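Local coordinates for transcriptional regulator, LuxR family (Burkholderia thailandensis, PDB 3MQQ), which probably regulates transcription as a DNA-binding LuxR-family protein, of which this fragment is the PAS domain, a fold that commonly serves as a sensor module, at the interface of chains A and B. Coordinates in Å, arbitrary orientation; residue numbers count along the deposited sequence, not the author numbering. Chains: chain A/B, Transcriptional regulator, LuxR family.

Contact 1: the interface of chains A and B. Residues chain A 18, 106-107; chain B 3, 8, 11-13.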
loop_
_atom_site.group_PDB
_atom_site.type_symbol
_atom_site.label_atom_id
_atom_site.label_comp_id
_atom_site.label_asym_id
_atom_site.label_seq_id
_atom_site.Cartn_x
_atom_site.Cartn_y
_atom_site.Cartn_z
ATOM N N LEU A 18 -4.366 -0.035 -10.917
ATOM C CA LEU A 18 -5.683 0.558 -11.144
ATOM C C LEU A 18 -6.415 -0.486 -11.983
ATOM O O LEU A 18 -5.937 -0.875 -13.046
ATOM C CB LEU A 18 -5.581 1.862 -11.932
ATOM C CG LEU A 18 -4.574 2.830 -11.317
ATOM C CD1 LEU A 18 -4.485 4.148 -12.122
ATOM C CD2 LEU A 18 -4.913 3.066 -9.833
ATOM N N GLY A 106 -11.300 -0.119 -9.443
ATOM C CA GLY A 106 -10.775 -0.106 -8.077
ATOM C C GLY A 106 -9.289 0.117 -8.050
ATOM O O GLY A 106 -8.625 0.146 -9.090
ATOM N N VAL A 107 -8.800 0.353 -6.833
ATOM C CA VAL A 107 -7.379 0.515 -6.539
ATOM C C VAL A 107 -6.995 -0.676 -5.698
ATOM O O VAL A 107 -7.635 -0.934 -4.691
ATOM C CB VAL A 107 -7.109 1.816 -5.740
ATOM C CG1 VAL A 107 -5.619 1.964 -5.379
ATOM C CG2 VAL A 107 -7.569 3.009 -6.541
ATOM N N ILE B 3 -10.064 5.448 -13.227
ATOM C CA ILE B 3 -9.474 6.122 -12.030
ATOM C C ILE B 3 -8.156 6.815 -12.397
ATOM O O ILE B 3 -7.254 6.178 -12.957
ATOM C CB ILE B 3 -9.255 5.115 -10.861
ATOM C CG1 ILE B 3 -10.556 4.350 -10.566
ATOM C CG2 ILE B 3 -8.712 5.827 -9.610
ATOM C CD1 ILE B 3 -10.435 3.317 -9.448
ATOM N N ALA B 8 -6.804 7.709 -7.329
ATOM C CA ALA B 8 -6.254 6.482 -6.739
ATOM C C ALA B 8 -5.621 6.784 -5.379
ATOM O O ALA B 8 -5.875 6.096 -4.405
ATOM C CB ALA B 8 -5.235 5.823 -7.662
ATOM N N LEU B 11 -8.395 7.375 -2.838
ATOM C CA LEU B 11 -9.298 6.218 -2.680
ATOM C C LEU B 11 -8.603 5.045 -1.988
ATOM O O LEU B 11 -9.283 4.136 -1.487
ATOM C CB LEU B 11 -9.788 5.732 -4.057
ATOM C CG LEU B 11 -10.833 4.610 -4.180
ATOM C CD1 LEU B 11 -12.173 5.083 -3.604
ATOM C CD2 LEU B 11 -10.991 4.161 -5.629
ATOM N N ALA B 12 -7.264 5.045 -1.998
ATOM C CA ALA B 12 -6.484 3.868 -1.579
ATOM C C ALA B 12 -6.867 3.371 -0.206
ATOM O O ALA B 12 -7.053 4.151 0.694
ATOM C CB ALA B 12 -4.971 4.166 -1.624
ATOM N N PRO B 13 -6.958 2.042 -0.035
ATOM C CA PRO B 13 -7.418 1.415 1.192
ATOM C C PRO B 13 -6.356 1.372 2.278
ATOM O O PRO B 13 -6.574 0.754 3.340
ATOM C CB PRO B 13 -7.740 -0.017 0.747
ATOM C CG PRO B 13 -6.893 -0.248 -0.439
ATOM C CD PRO B 13 -6.721 1.082 -1.120
#

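Contact 2: the interface of chains A and B. Residues chain A 63, 67, 74-76; chain B 118, 120.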
loop_
_atom_site.group_PDB
_atom_site.type_symbol
_atom_site.label_atom_id
_atom_site.label_comp_id
_atom_site.label_asym_id
_atom_site.label_seq_id
_atom_site.Cartn_x
_atom_site.Cartn_y
_atom_site.Cartn_z
ATOM N N ARG A 63 -15.210 -14.375 -2.713
ATOM C CA ARG A 63 -14.922 -13.939 -1.350
ATOM C C ARG A 63 -14.857 -12.409 -1.252
ATOM O O ARG A 63 -15.328 -11.822 -0.274
ATOM C CB ARG A 63 -13.622 -14.598 -0.858
ATOM C CG ARG A 63 -13.175 -14.225 0.547
ATOM C CD ARG A 63 -13.836 -15.098 1.601
ATOM N NE ARG A 63 -13.257 -14.891 2.929
ATOM C CZ ARG A 63 -12.257 -15.612 3.435
ATOM N NH1 ARG A 63 -11.801 -15.349 4.652
ATOM N NH2 ARG A 63 -11.713 -16.595 2.729
ATOM N N VAL A 67 -17.640 -8.995 0.759
ATOM C CA VAL A 67 -16.854 -8.265 1.762
ATOM C C VAL A 67 -16.706 -6.797 1.374
ATOM O O VAL A 67 -16.905 -5.899 2.201
ATOM C CB VAL A 67 -15.449 -8.898 1.979
ATOM C CG1 VAL A 67 -14.531 -7.951 2.794
ATOM C CG2 VAL A 67 -15.582 -10.239 2.690
ATOM N N TYR A 74 -11.345 -4.008 1.239
ATOM C CA TYR A 74 -11.030 -5.426 1.298
ATOM C C TYR A 74 -9.540 -5.606 1.606
ATOM O O TYR A 74 -8.718 -4.852 1.098
ATOM C CB TYR A 74 -11.341 -6.080 -0.047
ATOM C CG TYR A 74 -11.068 -7.562 -0.014
ATOM C CD1 TYR A 74 -12.015 -8.432 0.521
ATOM C CD2 TYR A 74 -9.845 -8.085 -0.433
ATOM C CE1 TYR A 74 -11.775 -9.777 0.610
ATOM C CE2 TYR A 74 -9.596 -9.468 -0.359
ATOM C CZ TYR A 74 -10.579 -10.296 0.166
ATOM O OH TYR A 74 -10.391 -11.640 0.294
ATOM N N ALA A 75 -9.205 -6.583 2.458
ATOM C CA ALA A 75 -7.807 -7.026 2.637
ATOM C C ALA A 75 -7.745 -8.517 2.939
ATOM O O ALA A 75 -8.636 -9.042 3.590
ATOM C CB ALA A 75 -7.107 -6.246 3.762
ATOM N N ASP A 76 -6.688 -9.187 2.471
ATOM C CA ASP A 76 -6.471 -10.566 2.864
ATOM C C ASP A 76 -5.027 -10.936 2.602
ATOM O O ASP A 76 -4.271 -10.133 2.095
ATOM C CB ASP A 76 -7.420 -11.506 2.104
ATOM C CG ASP A 76 -7.038 -11.699 0.656
ATOM O OD1 ASP A 76 -5.855 -11.489 0.319
ATOM O OD2 ASP A 76 -7.923 -12.114 -0.144
ATOM N N ARG B 118 -7.522 -11.271 7.487
ATOM C CA ARG B 118 -8.359 -12.187 6.738
ATOM C C ARG B 118 -7.431 -13.019 5.881
ATOM O O ARG B 118 -6.555 -12.486 5.199
ATOM C CB ARG B 118 -9.347 -11.404 5.862
ATOM C CG ARG B 118 -10.173 -12.275 4.915
ATOM C CD ARG B 118 -11.115 -11.441 4.035
ATOM N NE ARG B 118 -12.229 -10.882 4.803
ATOM C CZ ARG B 118 -12.339 -9.607 5.177
ATOM N NH1 ARG B 118 -11.397 -8.718 4.860
ATOM N NH2 ARG B 118 -13.404 -9.213 5.868
ATOM N N ALA B 120 -7.435 -15.637 2.795
ATOM C CA ALA B 120 -8.131 -16.330 1.713
ATOM C C ALA B 120 -7.295 -17.520 1.237
ATOM O O ALA B 120 -6.059 -17.436 1.150
ATOM C CB ALA B 120 -8.408 -15.374 0.569
#

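Contact 1: the interface of chains A and B
A:Val107 and A:Leu18 on one chain meet B:Ala8 on the other, the middle of an apolar patch that hides about 180 Å² of protein surface counted over both sides. A:Val107 gives up 59 Å², more than any other residue here. Its CG2 methyl does the touching: it lies 3.7 Å from B:Ala8 CA and reaches the CD2 branch of B:Leu11 at a similar range. That methyl stands beside the backbone N because CG1 takes the place anti to it (chi1 178°), and CG2 is thereby turned to the partner helix. The side chains of A:Val107 and B:Leu11 slide past each other in opposite directions, each offering one methyl. A:Val107 CG1 has a looser neighbour, B:Ala12 CA at 4.3 Å.

A:Leu18 divides its two methyls between two partners. CD2 packs against the B:Ala8 methyl, CB, at 3.5 Å, while CD1 rests 3.5 Å from the carbonyl O of B:Ile3. The small side chain of B:Ala8 probably lets the helix come close, its methyl touching both A:Leu18 and A:Val107.

Contacts of side chain with backbone form the second group. B:Ile3 sends its CD1 methyl over the main chain of A:Gly106, 3.5 Å from the N and 3.7 Å from the CA. An extended chain (chi2 179°) carries that methyl outward from the B:Ile3 backbone, and the glycine presents its bare backbone to it. B:Pro13 is peripheral, its CD 4.2 Å from A:Val107 O.

In the fold, chain A contributes two strands, 15-20 and 106-112, of its PAS domain. Chain B contributes its N-terminal segment: the residues ahead of helix 5-11, one side of that helix, and the loop that follows. The N-terminal helix of one subunit thus packs across the sheet of the other.

Contact 2: the interface of chains A and B
B:Arg118, with 105 Å² hidden, reaches between A:Ala75 near the start of strand 74-81 and A:Val67 on helix 54-71. Its NH1 donates a hydrogen bond to the carbonyl O of A:Ala75 at 3.1 Å. The bond is nearly straight, 160° at the hydrogen, and the acceptor lies almost in the guanidinium plane while NH1 lies in the carbonyl plane. One face of the guanidinium is met by A:Val67 CG1, 3.4 Å above the plane and offset toward the rim. The hydrogen bond at the edge and the methyl on the face together restrict how the group can turn. A bend at chi3 (-72°) swings the guanidinium away from an otherwise extended chain, whose CD passes A:Tyr74 OH at 3.8 Å.

A:Ala75, hiding 27 Å², supplies the acceptor, and its O also lies beside the CB and CD of B:Arg118. Next along the strand, A:Asp76 accepts a 2.6 Å hydrogen bond at OD2 from A:Tyr74 OH, on the anti side of the carboxylate and somewhat out of its plane, joining two side chains of the receiving surface. B:Ala120 sets its CB against that same OD2 at 3.4 Å.

A:Arg63, with 26 Å² hidden, runs past B:Arg118 in the opposite direction. Its NH1 approaches the aliphatic CG of B:Arg118 at 3.5 Å, the two guanidinium planes nearly perpendicular, while NH2 faces B:Ala120.

The C-terminal end of the chain B fragment is thereby held between helix and strand of its partner, which may strengthen pairing of the PAS domains in this assembly.

Contact 1 and contact 2 lie about 16 Å apart, measured between the centres of their C-alpha atoms, and share no residue or secondary-structure element. Contact 1 uses the N-terminal segment of chain B and contact 2 the C-terminal end of the fragment, from which the full-length chain would continue, perhaps toward the DNA-binding domain. Apolar packing in contact 1 is complemented by the arginine-led bonding of contact 2. The N-terminal packing is reciprocal; contact 2 is modelled with chain B giving the tail, since chain A stops short of those residues. This suggests a dimer, although the structure alone does not show that the full-length regulator pairs this way.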